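Phosphodiesterase (PDB 7CJ3) holds retinal covalently in its transmembrane domain, a bacteriorhodopsin-like bundle of helices that is paired here with a second subunit. Local coordinates at residues 68-72 with 261-266; 98-102 with 133-137; 146-150 with 211-217. All blocks are in the same frame, centred on the assembly; numbering follows the deposited sequence.

Contact 1: residues 68-72 with 261-266. With RET (retinal), chain K; OLC ((2R)-2,3-dihydroxypropyl (9Z)-octadec-9-enoate), chain L.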
# COMPACT_ATOMS: atom_id res chain seq x y z
N ALA B 68 -1.20 2.71 -4.01
CA ALA B 68 -0.37 1.75 -3.25
C ALA B 68 1.04 1.71 -3.85
O ALA B 68 2.02 1.92 -3.12
CB ALA B 68 -1.02 0.40 -3.26
N PHE B 69 1.16 1.46 -5.15
CA PHE B 69 2.48 1.46 -5.82
C PHE B 69 3.23 2.81 -5.69
O PHE B 69 4.44 2.82 -5.52
CB PHE B 69 2.31 1.09 -7.29
CG PHE B 69 2.23 -0.39 -7.49
CD1 PHE B 69 3.36 -1.17 -7.32
CD2 PHE B 69 1.05 -1.01 -7.85
CE1 PHE B 69 3.32 -2.54 -7.53
CE2 PHE B 69 1.00 -2.37 -8.08
CZ PHE B 69 2.14 -3.12 -7.94
N ALA B 70 2.53 3.94 -5.76
CA ALA B 70 3.15 5.26 -5.52
C ALA B 70 3.92 5.22 -4.20
O ALA B 70 5.14 5.52 -4.22
CB ALA B 70 2.10 6.34 -5.55
N PHE B 71 3.26 4.86 -3.09
CA PHE B 71 3.88 4.73 -1.74
C PHE B 71 4.97 3.66 -1.75
O PHE B 71 6.01 3.89 -1.09
CB PHE B 71 2.83 4.47 -0.65
CG PHE B 71 2.10 5.73 -0.22
CD1 PHE B 71 2.70 6.65 0.62
CD2 PHE B 71 0.85 6.03 -0.72
CE1 PHE B 71 2.07 7.83 0.94
CE2 PHE B 71 0.21 7.22 -0.40
CZ PHE B 71 0.82 8.12 0.44
N ALA B 72 4.75 2.54 -2.46
CA ALA B 72 5.75 1.46 -2.64
C ALA B 72 7.00 2.03 -3.29
O ALA B 72 8.10 1.63 -2.87
CB ALA B 72 5.20 0.33 -3.46
N ASP B 261 -0.62 -8.43 -8.04
CA ASP B 261 0.39 -7.55 -8.68
C ASP B 261 1.18 -6.83 -7.58
O ASP B 261 2.41 -6.97 -7.53
CB ASP B 261 -0.25 -6.55 -9.63
CG ASP B 261 0.71 -6.06 -10.70
OD1 ASP B 261 1.92 -6.30 -10.57
OD2 ASP B 261 0.23 -5.46 -11.68
N TYR B 262 0.45 -6.13 -6.70
CA TYR B 262 1.00 -5.35 -5.58
C TYR B 262 1.85 -6.28 -4.70
O TYR B 262 3.02 -5.94 -4.43
CB TYR B 262 -0.11 -4.68 -4.78
CG TYR B 262 0.45 -3.86 -3.64
CD1 TYR B 262 1.16 -2.69 -3.88
CD2 TYR B 262 0.33 -4.28 -2.33
CE1 TYR B 262 1.70 -1.96 -2.84
CE2 TYR B 262 0.85 -3.55 -1.28
CZ TYR B 262 1.55 -2.39 -1.53
OH TYR B 262 2.09 -1.68 -0.51
N ALA B 263 1.25 -7.40 -4.26
CA ALA B 263 1.89 -8.40 -3.38
C ALA B 263 3.21 -8.84 -4.00
O ALA B 263 4.23 -8.75 -3.31
CB ALA B 263 0.96 -9.57 -3.17
N ALA B 264 3.19 -9.28 -5.27
CA ALA B 264 4.38 -9.82 -5.95
C ALA B 264 5.55 -8.84 -5.83
O ALA B 264 6.68 -9.30 -5.53
CB ALA B 264 4.08 -10.11 -7.40
N LYS B 265 5.28 -7.55 -6.04
CA LYS B 265 6.32 -6.50 -6.12
C LYS B 265 6.73 -6.04 -4.72
O LYS B 265 7.94 -6.06 -4.44
CB LYS B 265 5.85 -5.37 -7.04
CG LYS B 265 5.54 -5.92 -8.43
CD LYS B 265 5.46 -4.88 -9.50
CE LYS B 265 5.69 -5.41 -10.90
NZ LYS B 265 4.58 -6.28 -11.32
N VAL B 266 5.81 -5.64 -3.84
CA VAL B 266 6.23 -5.01 -2.54
C VAL B 266 6.79 -6.09 -1.61
O VAL B 266 7.57 -5.75 -0.68
CB VAL B 266 5.10 -4.25 -1.86
CG1 VAL B 266 4.57 -3.15 -2.78
CG2 VAL B 266 4.00 -5.21 -1.42
C1 RET K . -0.77 -15.54 -17.62
C2 RET K . -1.38 -16.29 -18.80
C3 RET K . -1.77 -17.67 -18.51
C4 RET K . -0.59 -18.47 -17.99
C5 RET K . 0.36 -17.70 -17.11
C6 RET K . 0.23 -16.38 -16.82
C7 RET K . 1.09 -15.79 -15.79
C8 RET K . 1.23 -14.46 -15.42
C9 RET K . 2.22 -13.87 -14.58
C10 RET K . 2.28 -12.48 -14.33
C11 RET K . 3.08 -11.80 -13.39
C12 RET K . 3.08 -10.45 -13.04
C13 RET K . 3.93 -9.80 -12.13
C14 RET K . 3.86 -8.43 -11.97
C15 RET K . 4.95 -7.57 -11.51
C16 RET K . -0.08 -14.32 -18.24
C17 RET K . -1.92 -15.06 -16.71
C18 RET K . 1.48 -18.59 -16.60
C19 RET K . 3.25 -14.72 -13.90
C20 RET K . 4.88 -10.64 -11.34
C18 OLC L . -2.39 -3.35 -1.29
C10 OLC L . -9.00 -4.98 -4.62
C9 OLC L . -9.58 -5.65 -3.61
C17 OLC L . -2.85 -2.89 -2.68
C11 OLC L . -8.48 -3.57 -4.54
C8 OLC L . -9.71 -4.97 -2.27
C24 OLC L . -21.29 -4.72 -4.83
C16 OLC L . -3.96 -1.93 -2.48
C12 OLC L . -7.11 -3.65 -5.10
C7 OLC L . -10.21 -5.94 -1.24
C15 OLC L . -5.19 -2.70 -1.99
C13 OLC L . -6.14 -2.84 -4.31
C6 OLC L . -11.55 -6.51 -1.68
C14 OLC L . -5.86 -3.59 -3.04
C5 OLC L . -12.69 -5.54 -1.88
C4 OLC L . -13.31 -5.85 -3.21
C3 OLC L . -14.59 -5.05 -3.38
C2 OLC L . -15.71 -5.53 -2.47
C21 OLC L . -19.41 -5.76 -3.68
C1 OLC L . -16.91 -5.79 -3.34
C22 OLC L . -19.89 -4.43 -4.22
O19 OLC L . -16.71 -6.22 -4.48
O25 OLC L . -21.66 -3.76 -5.84
O23 OLC L . -19.85 -3.39 -3.17
O20 OLC L . -18.27 -5.53 -2.85
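Phe69 and Tyr262 meet as a T-shaped pair in the retinal-binding core of a bacteriorhodopsin-like helical bundle, where segments 68-72 and 261-266 of helices 58-81 and 250-277 run nearly parallel. The edge of Tyr262 is turned to the face of Phe69: CD1 of Tyr262 stands 4.0 Å above the middle of the Phe69 ring, and the two planes are inclined at 79°. The tyrosine ring gets there because its CG is anti to the backbone N (chi1 -179°), which swings the ring along the helix surface toward helix 58-81. Phe69 in turn reaches deep, its CZ lying close to the backbone of Tyr262, while the carbonyl carbon of Asp261 sits at the ring's edge.

Small residues suit the places beside these rings. The methyl of Ala68 packs on Tyr262, CB to CE1 at 3.6 Å, and one turn on Ala72 CB touches Val266 CG1, also at 3.6 Å. A monoolein tail covers one face of Tyr262, which also makes an edge-to-face pair with Phe71 of the second subunit, so the contact reaches the subunit interface.

Lys265 crosses Phe69 at about a right angle, with CD of the lysine 3.7 Å from CE1 of the ring. Its aliphatic part gives the phenylalanine an apolar neighbour, while its end carries the retinal. Asp261, one turn earlier on the same helix, has OD2 hydrogen-bonded to Tyr106. Asp261 OD1 forms a salt bridge with Lys265 NZ at 2.8 Å, nearly in line with its C-O bond, and NZ is joined to retinal C15 by a covalent bond of 1.4 Å.

Contact 2: residues 98-102 with 133-137. With RET (retinal), chain K; OLC ((2R)-2,3-dihydroxypropyl (9Z)-octadec-9-enoate), chain Q.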
# COMPACT_ATOMS: atom_id res chain seq x y z
N VAL B 98 10.34 -0.60 -11.41
CA VAL B 98 9.27 -1.61 -11.56
C VAL B 98 8.00 -1.10 -10.87
O VAL B 98 6.94 -1.13 -11.51
CB VAL B 98 9.61 -3.04 -11.11
CG1 VAL B 98 10.66 -3.65 -12.02
CG2 VAL B 98 10.02 -3.10 -9.66
N ASP B 99 8.14 -0.58 -9.65
CA ASP B 99 6.99 -0.12 -8.83
C ASP B 99 6.39 1.15 -9.43
O ASP B 99 5.17 1.28 -9.43
CB ASP B 99 7.41 0.06 -7.37
CG ASP B 99 7.47 -1.26 -6.62
OD1 ASP B 99 7.15 -2.32 -7.24
OD2 ASP B 99 7.79 -1.23 -5.44
N GLY B 100 7.24 2.05 -9.91
CA GLY B 100 6.80 3.24 -10.65
C GLY B 100 6.05 2.87 -11.91
O GLY B 100 5.00 3.50 -12.18
N VAL B 101 6.57 1.92 -12.70
CA VAL B 101 5.93 1.51 -13.98
C VAL B 101 4.53 1.02 -13.63
O VAL B 101 3.56 1.42 -14.30
CB VAL B 101 6.73 0.44 -14.74
CG1 VAL B 101 5.93 -0.15 -15.90
CG2 VAL B 101 8.05 1.00 -15.24
N ALA B 102 4.44 0.17 -12.61
CA ALA B 102 3.17 -0.41 -12.12
C ALA B 102 2.25 0.73 -11.66
O ALA B 102 1.09 0.74 -12.04
CB ALA B 102 3.44 -1.40 -11.01
N GLU B 133 2.67 -3.58 -18.84
CA GLU B 133 3.33 -3.49 -17.51
C GLU B 133 4.09 -4.79 -17.17
O GLU B 133 5.30 -4.74 -16.83
CB GLU B 133 2.25 -3.24 -16.46
CG GLU B 133 2.82 -3.16 -15.06
CD GLU B 133 2.02 -3.89 -13.99
OE1 GLU B 133 0.77 -3.94 -14.11
OE2 GLU B 133 2.65 -4.40 -13.04
N TRP B 134 3.38 -5.93 -17.22
CA TRP B 134 3.93 -7.28 -16.92
C TRP B 134 5.16 -7.56 -17.79
O TRP B 134 6.20 -8.02 -17.23
CB TRP B 134 2.85 -8.37 -17.04
CG TRP B 134 1.80 -8.34 -15.95
CD1 TRP B 134 1.76 -7.49 -14.87
CD2 TRP B 134 0.63 -9.18 -15.84
NE1 TRP B 134 0.65 -7.75 -14.11
CE2 TRP B 134 -0.05 -8.79 -14.67
CE3 TRP B 134 0.11 -10.25 -16.59
CZ2 TRP B 134 -1.24 -9.40 -14.27
CZ3 TRP B 134 -1.04 -10.88 -16.16
CH2 TRP B 134 -1.73 -10.42 -15.04
N ILE B 135 5.09 -7.26 -19.09
CA ILE B 135 6.18 -7.55 -20.06
C ILE B 135 7.40 -6.63 -19.83
O ILE B 135 8.55 -7.10 -20.10
CB ILE B 135 5.65 -7.46 -21.51
CG1 ILE B 135 4.83 -8.72 -21.83
CG2 ILE B 135 6.77 -7.23 -22.52
CD1 ILE B 135 3.80 -8.54 -22.95
N ILE B 136 7.19 -5.40 -19.36
CA ILE B 136 8.32 -4.49 -19.00
C ILE B 136 8.91 -4.88 -17.64
O ILE B 136 10.14 -4.82 -17.51
CB ILE B 136 7.88 -3.03 -18.99
CG1 ILE B 136 7.40 -2.60 -20.38
CG2 ILE B 136 8.97 -2.12 -18.48
CD1 ILE B 136 6.64 -1.28 -20.37
N THR B 137 8.09 -5.28 -16.66
CA THR B 137 8.52 -5.45 -15.25
C THR B 137 8.93 -6.90 -14.91
O THR B 137 9.94 -7.07 -14.21
CB THR B 137 7.43 -4.95 -14.31
OG1 THR B 137 6.24 -5.68 -14.62
CG2 THR B 137 7.19 -3.46 -14.45
C1 RET K . -0.77 -15.54 -17.62
C2 RET K . -1.38 -16.29 -18.80
C3 RET K . -1.77 -17.67 -18.51
C4 RET K . -0.59 -18.47 -17.99
C5 RET K . 0.36 -17.70 -17.11
C6 RET K . 0.23 -16.38 -16.82
C7 RET K . 1.09 -15.79 -15.79
C8 RET K . 1.23 -14.46 -15.42
C9 RET K . 2.22 -13.87 -14.58
C10 RET K . 2.28 -12.48 -14.33
C11 RET K . 3.08 -11.80 -13.39
C12 RET K . 3.08 -10.45 -13.04
C13 RET K . 3.93 -9.80 -12.13
C14 RET K . 3.86 -8.43 -11.97
C15 RET K . 4.95 -7.57 -11.51
C16 RET K . -0.08 -14.32 -18.24
C17 RET K . -1.92 -15.06 -16.71
C18 RET K . 1.48 -18.59 -16.60
C19 RET K . 3.25 -14.72 -13.90
C20 RET K . 4.88 -10.64 -11.34
C18 OLC Q . 6.90 8.71 -5.42
C10 OLC Q . 9.82 5.69 -11.98
C9 OLC Q . 10.99 5.70 -11.32
C17 OLC Q . 5.98 8.71 -6.62
C11 OLC Q . 8.67 6.38 -11.30
C8 OLC Q . 11.13 6.35 -9.95
C24 OLC Q . 22.81 7.60 -13.18
C16 OLC Q . 6.50 7.87 -7.81
C12 OLC Q . 7.41 6.64 -12.13
C7 OLC Q . 12.56 6.74 -9.59
C15 OLC Q . 5.47 7.89 -8.98
C13 OLC Q . 6.50 7.59 -11.33
C6 OLC Q . 13.58 5.62 -9.72
C14 OLC Q . 5.73 6.95 -10.16
C5 OLC Q . 14.76 5.85 -8.75
C4 OLC Q . 16.08 6.29 -9.40
C3 OLC Q . 17.25 5.37 -9.05
C2 OLC Q . 18.31 5.35 -10.17
C21 OLC Q . 21.33 6.39 -11.55
C1 OLC Q . 19.33 6.48 -10.02
C22 OLC Q . 22.33 7.55 -11.71
O19 OLC Q . 19.00 7.61 -9.72
O25 OLC Q . 22.74 8.89 -13.84
O23 OLC Q . 21.73 8.79 -11.27
O20 OLC Q . 20.77 6.24 -10.25
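Val101 and Thr137 run alongside each other, pointing opposite ways, and the apolar packing centres on their methyls: CG2 of Thr137 rests 3.8 Å from CG1 of Val101. Ile136 adds a looser touch, its CG2 4.4 Å from Val101 CG1; Met28 and Trp32 of helix 17-41 cover both of these residues.

Two further contacts are van der Waals packing of carbon on polar atoms. Thr137 CG2 lies 3.8 Å from the carbonyl oxygen of Val98, and at the other end Ala102 CB is 3.7 Å from Glu133 OE2; the small alanine lets the end of Glu133 lie close against helix 86-111.

No hydrogen bond crosses between the two segments; the strong side-chain bond lies within helix 128-149. Thr137 OG1 donates to Glu133 O at 2.6 Å from above the carbonyl plane, and the same oxygen accepts Thr137 N. With chi1 at 57° the hydroxyl turns back to its own helix, and CG2 is the branch that faces helix 86-111. In this bacteriorhodopsin-like fold helix 128-149 supplies Trp134 and Thr137 to the retinal pocket, and 98-102 packs behind it on the side of the Thr137 methyl.

Retinal lies along another face of helix 128-149. Trp134 spreads one face along the polyene, with C12 of retinal 3.6 Å above the indole plane, and Phe236 meets the indole ring.

Contact 3: residues 146-150 with 211-217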
# COMPACT_ATOMS: atom_id res chain seq x y z
N GLY B 146 18.73 -12.51 -10.57
CA GLY B 146 20.11 -12.78 -11.03
C GLY B 146 21.18 -12.04 -10.24
O GLY B 146 22.17 -12.67 -9.84
N LEU B 147 20.99 -10.74 -9.98
CA LEU B 147 21.97 -9.94 -9.21
C LEU B 147 22.02 -10.44 -7.77
O LEU B 147 23.14 -10.57 -7.23
CB LEU B 147 21.60 -8.45 -9.26
CG LEU B 147 21.62 -7.83 -10.66
CD1 LEU B 147 21.41 -6.32 -10.54
CD2 LEU B 147 22.90 -8.17 -11.40
N ALA B 148 20.85 -10.69 -7.17
CA ALA B 148 20.71 -11.18 -5.78
C ALA B 148 21.45 -12.51 -5.61
O ALA B 148 22.00 -12.73 -4.51
CB ALA B 148 19.25 -11.34 -5.42
N SER B 149 21.48 -13.35 -6.65
CA SER B 149 21.97 -14.75 -6.60
C SER B 149 23.29 -14.94 -7.38
O SER B 149 23.74 -16.10 -7.48
CB SER B 149 20.87 -15.68 -7.07
OG SER B 149 20.53 -15.50 -8.45
N ARG B 150 23.87 -13.87 -7.94
CA ARG B 150 25.12 -13.91 -8.75
C ARG B 150 25.05 -15.07 -9.74
O ARG B 150 26.00 -15.87 -9.79
CB ARG B 150 26.35 -14.04 -7.84
CG ARG B 150 26.41 -13.04 -6.70
CD ARG B 150 26.86 -11.64 -7.05
NE ARG B 150 27.14 -10.96 -5.82
CZ ARG B 150 27.77 -9.80 -5.70
NH1 ARG B 150 28.15 -9.14 -6.78
NH2 ARG B 150 27.97 -9.24 -4.52
N PHE B 211 29.66 -21.50 -2.39
CA PHE B 211 29.33 -20.66 -3.58
C PHE B 211 30.23 -19.41 -3.64
O PHE B 211 30.32 -18.67 -2.63
CB PHE B 211 27.84 -20.30 -3.56
CG PHE B 211 27.38 -19.50 -4.75
CD1 PHE B 211 27.19 -20.09 -5.99
CD2 PHE B 211 27.12 -18.14 -4.62
CE1 PHE B 211 26.76 -19.34 -7.07
CE2 PHE B 211 26.71 -17.39 -5.71
CZ PHE B 211 26.54 -17.98 -6.94
N GLN B 212 30.89 -19.17 -4.78
CA GLN B 212 31.64 -17.91 -5.09
C GLN B 212 31.12 -17.35 -6.41
O GLN B 212 30.89 -18.11 -7.35
CB GLN B 212 33.17 -18.14 -5.13
N PRO B 213 30.91 -16.01 -6.53
CA PRO B 213 31.20 -15.05 -5.46
C PRO B 213 30.08 -15.00 -4.43
O PRO B 213 28.93 -15.33 -4.77
CB PRO B 213 31.28 -13.72 -6.21
CG PRO B 213 30.26 -13.88 -7.32
CD PRO B 213 30.37 -15.34 -7.73
N PRO B 214 30.35 -14.56 -3.18
CA PRO B 214 29.33 -14.50 -2.13
C PRO B 214 28.12 -13.67 -2.57
O PRO B 214 28.30 -12.61 -3.16
CB PRO B 214 30.03 -13.86 -0.92
CG PRO B 214 31.51 -14.05 -1.19
CD PRO B 214 31.64 -14.03 -2.70
N PRO B 215 26.87 -14.13 -2.30
CA PRO B 215 25.69 -13.36 -2.67
C PRO B 215 25.56 -12.10 -1.81
O PRO B 215 26.02 -12.09 -0.67
CB PRO B 215 24.54 -14.35 -2.45
CG PRO B 215 25.05 -15.29 -1.36
CD PRO B 215 26.54 -15.38 -1.59
N PRO B 216 24.96 -11.00 -2.33
CA PRO B 216 24.78 -9.78 -1.54
C PRO B 216 23.73 -9.88 -0.43
O PRO B 216 23.63 -8.96 0.36
CB PRO B 216 24.35 -8.73 -2.58
CG PRO B 216 23.76 -9.52 -3.74
CD PRO B 216 24.45 -10.86 -3.71
N LEU B 217 22.95 -10.98 -0.42
CA LEU B 217 21.91 -11.27 0.61
C LEU B 217 22.30 -12.53 1.37
O LEU B 217 22.91 -13.45 0.79
CB LEU B 217 20.53 -11.42 -0.05
CG LEU B 217 20.11 -10.30 -1.00
CD1 LEU B 217 18.72 -10.55 -1.57
CD2 LEU B 217 20.13 -8.97 -0.27
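This is a helix-end contact at one end of the bundle: the last turn of helix 128-149 and the residue that leaves it, Arg150, lie against a proline-rich linker that joins helix 178-207 to helix 219-233. Arg150 closes the helix in a Schellman motif, its positive phi (44°) taking the chain out of the helix, and the oxygens that meet the linker are chiefly those of Ala148 and Ser149, with Arg150 O.

Prolines suit that place. They have no backbone N-H to offer, and meet the carbonyl oxygens through ring carbons instead: Pro216 CD lies 3.2 Å from Ala148 O, and Pro215 CB is 3.6 Å from the same oxygen. Phe211, at the other end of the linker, also meets carbonyl oxygens through carbon, with its ring. It points CZ at the helix terminus, 3.4 Å from Ser149 O, and has Arg150 O at its edge, close to the ring plane.

Arg150 makes the broadest contact, lying along the prolines. Its CB and CG pack obliquely against Pro213, with Arg150 CB 3.9 Å from Pro213 CG, and the bend at chi2 (-78°) turns CD and the guanidinium toward Pro214 O and Pro216. A cis peptide bond before Pro213 turns the linker here. Arg150 NE makes a weak hydrogen bond of 3.3 Å to Pro214 O, well bent at 127°; the aliphatic part of the side chain therefore does much of the work, as fits a long arginine at a partly exposed border.

Deeper in, Ala148 CB touches Leu217 CD1 at 4.0 Å. Leu217 faces Leu222 and Leu225 of helix 219-233 and Met272 and Cys275 of helix 250-277, while Leu147 leans on helix 86-111 and Phe211 and Ser149 rest on Ala206 of helix 178-207.

How the contacts relate
Contacts 1 and 2 lie side by side, their centres 10 Å apart, and both border retinal. They meet directly: Lys265 NZ of contact 1 forms a salt bridge, with a weak hydrogen bond, to Glu133 OE2 of contact 2, 3.2 Å away. Together they draw on helices 58-81, 86-111, 128-149 and 250-277, and Lys265 touches residues of the other three: Phe69, Asp99 and Thr137. Contact 3 stands apart at the end of the bundle, about 25 Å from contact 1 and 24 Å from contact 2 between centres, yet shares helix 128-149 with contact 2. Along the chain contact 1 spans the other two, which follow one another. Helix 128-149 thus runs from the retinal pocket to the proline-rich linker.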